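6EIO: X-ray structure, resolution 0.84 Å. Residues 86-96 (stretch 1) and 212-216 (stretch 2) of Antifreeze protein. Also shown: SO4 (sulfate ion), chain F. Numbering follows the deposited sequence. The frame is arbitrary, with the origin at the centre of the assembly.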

ATOM      1  N   ALA A  86       9.425   9.135 -10.249  1.00  5.25           N
ATOM      2  CA  ALA A  86       8.664   8.227  -9.404  1.00  5.35           C
ATOM      3  C   ALA A  86       7.197   8.192  -9.818  1.00  5.07           C
ATOM      4  O   ALA A  86       6.571   7.133  -9.752  1.00  5.51           O
ATOM      5  CB  ALA A  86       8.822   8.611  -7.937  1.00  5.56           C
ATOM      6  N   LYS A  87       6.629   9.316 -10.261  1.00  5.39           N
ATOM      7  CA  LYS A  87       5.243   9.272 -10.753  1.00  5.68           C
ATOM      8  C   LYS A  87       5.123   8.385 -11.980  1.00  5.66           C
ATOM      9  O   LYS A  87       4.177   7.594 -12.096  1.00  6.26           O
ATOM     10  CB  LYS A  87       4.699  10.662 -11.081  1.00  6.00           C
ATOM     11  CG  LYS A  87       4.651  11.639  -9.917  1.00  6.56           C
ATOM     12  CD  LYS A  87       3.947  11.133  -8.674  1.00  8.34           C
ATOM     13  CE  LYS A  87       2.503  10.659  -8.915  1.00  8.97           C
ATOM     14  NZ  LYS A  87       1.688  11.653  -9.698  1.00 10.21           N
ATOM     15  N   LEU A  88       6.066   8.507 -12.920  1.00  5.81           N
ATOM     16  CA  LEU A  88       6.052   7.633 -14.094  1.00  6.03           C
ATOM     17  C   LEU A  88       6.154   6.180 -13.665  1.00  5.95           C
ATOM     18  O   LEU A  88       5.485   5.297 -14.217  1.00  6.76           O
ATOM     19  CB  LEU A  88       7.221   7.983 -15.030  1.00  6.93           C
ATOM     20  CG  LEU A  88       7.177   9.381 -15.646  1.00  8.02           C
ATOM     21  CD1 LEU A  88       8.491   9.686 -16.351  1.00 12.44           C
ATOM     22  CD2 LEU A  88       6.007   9.515 -16.612  1.00 10.78           C
ATOM     23  N   ASP A  89       7.005   5.917 -12.673  1.00  5.76           N
ATOM     24  CA  ASP A  89       7.259   4.543 -12.257  1.00  5.78           C
ATOM     25  C   ASP A  89       6.094   3.960 -11.458  1.00  5.71           C
ATOM     26  O   ASP A  89       5.846   2.743 -11.553  1.00  5.98           O
ATOM     27  CB  ASP A  89       8.593   4.466 -11.502  1.00  5.93           C
ATOM     28  CG  ASP A  89       9.781   4.775 -12.401  1.00  6.78           C
ATOM     29  OD1 ASP A  89       9.630   4.870 -13.637  1.00  7.72           O
ATOM     30  OD2 ASP A  89      10.887   4.906 -11.841  1.00  7.55           O
ATOM     31  N   ILE A  90       5.348   4.782 -10.717  1.00  5.61           N
ATOM     32  CA  ILE A  90       4.155   4.251 -10.062  1.00  5.88           C
ATOM     33  C   ILE A  90       3.021   4.040 -11.056  1.00  5.94           C
ATOM     34  O   ILE A  90       2.217   3.118 -10.866  1.00  6.76           O
ATOM     35  CB  ILE A  90       3.723   4.972  -8.764  1.00  6.99           C
ATOM     36  CG1 ILE A  90       3.148   6.346  -9.000  1.00  9.42           C
ATOM     37  CG2 ILE A  90       4.869   4.975  -7.766  1.00  7.43           C
ATOM     38  CD1 ILE A  90       2.525   6.948  -7.743  1.00  9.71           C
ATOM     39  N   THR A  91       2.946   4.828 -12.131  1.00  6.23           N
ATOM     40  CA  THR A  91       2.006   4.496 -13.203  1.00  6.69           C
ATOM     41  C   THR A  91       2.345   3.141 -13.807  1.00  6.34           C
ATOM     42  O   THR A  91       1.468   2.287 -13.980  1.00  6.46           O
ATOM     43  CB  THR A  91       2.015   5.603 -14.245  1.00  7.99           C
ATOM     44  OG1 THR A  91       1.486   6.774 -13.622  1.00  8.63           O
ATOM     45  CG2 THR A  91       1.181   5.213 -15.480  1.00  9.43           C
ATOM     46  N   THR A  92       3.629   2.912 -14.095  1.00  6.29           N
ATOM     47  CA  THR A  92       4.045   1.614 -14.621  1.00  6.18           C
ATOM     48  C   THR A  92       3.657   0.486 -13.666  1.00  5.93           C
ATOM     49  O   THR A  92       3.110  -0.544 -14.080  1.00  6.38           O
ATOM     50  CB  THR A  92       5.559   1.642 -14.866  1.00  6.85           C
ATOM     51  OG1 THR A  92       5.824   2.638 -15.849  1.00  7.73           O
ATOM     52  CG2 THR A  92       6.103   0.278 -15.298  1.00  9.01           C
ATOM     53  N   ALA A  93       3.946   0.662 -12.375  1.00  5.88           N
ATOM     54  CA  ALA A  93       3.662  -0.374 -11.391  1.00  5.72           C
ATOM     55  C   ALA A  93       2.159  -0.627 -11.257  1.00  5.88           C
ATOM     56  O   ALA A  93       1.720  -1.776 -11.153  1.00  6.07           O
ATOM     57  CB  ALA A  93       4.244   0.021 -10.037  1.00  5.99           C
ATOM     58  N   TYR A  94       1.369   0.450 -11.234  1.00  5.76           N
ATOM     59  CA  TYR A  94      -0.079   0.325 -11.168  1.00  5.73           C
ATOM     60  C   TYR A  94      -0.606  -0.487 -12.349  1.00  5.84           C
ATOM     61  O   TYR A  94      -1.421  -1.398 -12.192  1.00  6.30           O
ATOM     62  CB  TYR A  94      -0.670   1.734 -11.177  1.00  5.85           C
ATOM     63  CG  TYR A  94      -2.182   1.788 -11.165  1.00  5.68           C
ATOM     64  CD1 TYR A  94      -2.916   1.655 -12.346  1.00  6.33           C
ATOM     65  CD2 TYR A  94      -2.883   1.995  -9.977  1.00  6.13           C
ATOM     66  CE1 TYR A  94      -4.302   1.740 -12.339  1.00  6.95           C
ATOM     67  CE2 TYR A  94      -4.266   2.074  -9.969  1.00  6.46           C
ATOM     68  CZ  TYR A  94      -4.975   1.947 -11.144  1.00  6.43           C
ATOM     69  OH  TYR A  94      -6.334   2.033 -11.095  1.00  7.83           O
ATOM     70  N   ASN A  95      -0.151  -0.137 -13.552  1.00  6.02           N
ATOM     71  CA  ASN A  95      -0.634  -0.820 -14.746  1.00  6.59           C
ATOM     72  C   ASN A  95      -0.186  -2.280 -14.756  1.00  6.72           C
ATOM     73  O   ASN A  95      -0.951  -3.164 -15.174  1.00  7.85           O
ATOM     74  CB  ASN A  95      -0.151  -0.094 -16.001  1.00  7.05           C
ATOM     75  CG  ASN A  95      -0.805   1.257 -16.230  1.00  7.92           C
ATOM     76  OD1 ASN A  95      -0.212   2.128 -16.913  1.00 10.41           O
ATOM     77  ND2 ASN A  95      -1.997   1.448 -15.730  1.00  8.65           N
ATOM     78  N   ASP A  96       1.044  -2.553 -14.314  1.00  6.71           N
ATOM     79  CA  ASP A  96       1.534  -3.924 -14.196  1.00  7.09           C
ATOM     80  C   ASP A  96       0.631  -4.717 -13.260  1.00  7.03           C
ATOM     81  O   ASP A  96       0.093  -5.773 -13.612  1.00  8.54           O
ATOM     82  CB  ASP A  96       2.991  -3.840 -13.683  1.00  7.29           C
ATOM     83  CG  ASP A  96       3.644  -5.176 -13.370  1.00  8.35           C
ATOM     84  OD1 ASP A  96       3.134  -6.222 -13.788  1.00 11.53           O
ATOM     85  OD2 ASP A  96       4.674  -5.155 -12.661  1.00  9.61           O
ATOM     86  N   ALA A 212       2.520   4.367   0.699  1.00  4.59           N
ATOM     87  CA  ALA A 212       1.245   4.941   0.267  1.00  4.95           C
ATOM     88  C   ALA A 212       1.532   5.773  -0.973  1.00  4.87           C
ATOM     89  O   ALA A 212       2.091   6.862  -0.866  1.00  5.51           O
ATOM     90  CB  ALA A 212       0.637   5.789   1.370  1.00  5.88           C
ATOM     91  N   LEU A 213       1.158   5.237  -2.140  1.00  4.82           N
ATOM     92  CA  LEU A 213       1.526   5.812  -3.437  1.00  5.29           C
ATOM     93  C   LEU A 213       0.232   6.187  -4.168  1.00  5.29           C
ATOM     94  O   LEU A 213      -0.446   5.315  -4.725  1.00  5.93           O
ATOM     95  CB  LEU A 213       2.358   4.809  -4.243  1.00  5.45           C
ATOM     96  CG  LEU A 213       3.562   4.221  -3.506  1.00  5.63           C
ATOM     97  CD1 LEU A 213       4.284   3.210  -4.377  1.00  6.42           C
ATOM     98  CD2 LEU A 213       4.541   5.295  -3.010  1.00  6.53           C
ATOM     99  N   ALA A 214      -0.111   7.471  -4.141  1.00  5.80           N
ATOM    100  CA  ALA A 214      -1.302   7.977  -4.796  1.00  6.10           C
ATOM    101  C   ALA A 214      -0.892   8.644  -6.105  1.00  6.26           C
ATOM    102  O   ALA A 214      -0.036   9.530  -6.127  1.00  7.92           O
ATOM    103  CB  ALA A 214      -2.022   8.977  -3.895  1.00  6.78           C
ATOM    104  N   ARG A 215      -1.506   8.206  -7.197  1.00  6.39           N
ATOM    105  CA  ARG A 215      -1.127   8.710  -8.508  1.00  6.28           C
ATOM    106  C   ARG A 215      -1.667  10.111  -8.766  1.00  5.98           C
ATOM    107  O   ARG A 215      -0.899  11.049  -9.008  1.00  6.81           O
ATOM    108  CB  ARG A 215      -1.589   7.758  -9.608  1.00  6.40           C
ATOM    109  CG  ARG A 215      -0.792   6.456  -9.631  1.00  8.16           C
ATOM    110  CD  ARG A 215      -1.238   5.530 -10.761  1.00  9.81           C
ATOM    111  NE  ARG A 215      -1.191   6.223 -12.051  1.00 11.26           N
ATOM    112  CZ  ARG A 215      -1.826   5.843 -13.146  1.00 10.65           C
ATOM    113  NH1 ARG A 215      -2.508   4.716 -13.145  1.00 13.32           N
ATOM    114  NH2 ARG A 215      -1.771   6.600 -14.233  1.00 15.71           N
ATOM    115  N   ASN A 216      -2.993  10.263  -8.761  1.00  6.16           N
ATOM    116  CA  ASN A 216      -3.570  11.512  -9.232  1.00  6.91           C
ATOM    117  C   ASN A 216      -4.168  12.370  -8.139  1.00  6.64           C
ATOM    118  O   ASN A 216      -4.347  13.574  -8.348  1.00  8.01           O
ATOM    119  CB  ASN A 216      -4.581  11.228 -10.341  1.00  7.97           C
ATOM    120  CG  ASN A 216      -3.908  10.623 -11.550  1.00  8.84           C
ATOM    121  OD1 ASN A 216      -2.729  10.891 -11.832  1.00  9.75           O
ATOM    122  ND2 ASN A 216      -4.630   9.784 -12.263  1.00 12.74           N
TER
HETATM  123  S   SO4 F 305      -2.103   5.806 -17.972  1.00 28.65           S
HETATM  124  O1  SO4 F 305      -3.016   5.900 -19.112  1.00 34.69           O
HETATM  125  O2  SO4 F 305      -1.296   4.589 -18.090  1.00 21.20           O
HETATM  126  O3  SO4 F 305      -2.867   5.818 -16.727  1.00 38.27           O
HETATM  127  O4  SO4 F 305      -1.222   6.976 -18.001  1.00 41.71           O
HETATM  128  O   HOH W   1      -3.605   3.659 -15.499  1.00 14.82           O

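The helix of residues 86-96 packs against the end of a strand, 212-214, and Arg-215, the residue that follows it. The two axes run nearly perpendicular, at 95°, and approach to 9.6 Å. The helix contributes side chains, the other stretch both side chains and the backbone O atoms of Ala-214 and Arg-215, and the contact is modest in extent, burying 367 Å² over both sides. Its centre is Arg-215, which covers far more surface than any other residue of the contact, followed by Ile-90 on the helix.

The CA-to-CB bond of Arg-215 points sideways, yet its long side chain (chi1 m, chi2 t, chi3 p) brings the guanidinium along the helix, past Ile-90 to Thr-91, Tyr-94 and Asn-95. At Tyr-94, which adopts the t rotamer and whose CA-to-CB bond points toward the other stretch, NH1 of Arg-215 lies over one face of the ring, 3.2 Å from Tyr-94 CD1. The contact is a cation-pi interaction, but an off-centre one: Arg-215 CZ is 4.8 Å from the ring centroid and 26° off the ring normal. Tyr-94 CD1 lies near the guanidinium plane, at its edge, so the two groups do not stack face to face. One face of the guanidinium is instead covered by the methyl group CG2 of Thr-91, whose OG1 is 3.2 Å from Arg-215 NE.

The outer end of the guanidinium meets a sulfate ion, probably derived from the crystallisation liquor. Arg-215 NH2 donates a hydrogen bond of 2.8 Å to SO4 O3, nearly linear at 171°, as expected for a cation facing an anion in its own plane. A single water ties this group back to the helix: it accepts hydrogen bonds from Arg-215 NH1 (2.8 Å) and Asn-95 ND2 (2.7 Å) and donates one to SO4 O3 (2.6 Å). Asn-95 and Arg-215 are thus linked through solvent, their closest atoms, ND2 of Asn-95 and NH1 of Arg-215, being 4.2 Å apart.

Ile-90 supplies the apolar part of the contact. Its CA-to-CB bond points toward the other stretch, and its CD1 lies 3.8 Å from CG of Arg-215, against the aliphatic portion of that side chain, while its CG2 meets Leu-213 CD1 at 3.9 Å. The CA-to-CB bond of Leu-213 also points toward the helix; that of Ala-214, the next residue in the strand, points away.

Lys-87 makes a direct hydrogen bond between the stretches. With all four chi angles in m, its side chain curls so that NZ donates to the backbone O of Arg-215 at 2.7 Å. Arg-215 is therefore held at its main chain as well as along its side chain.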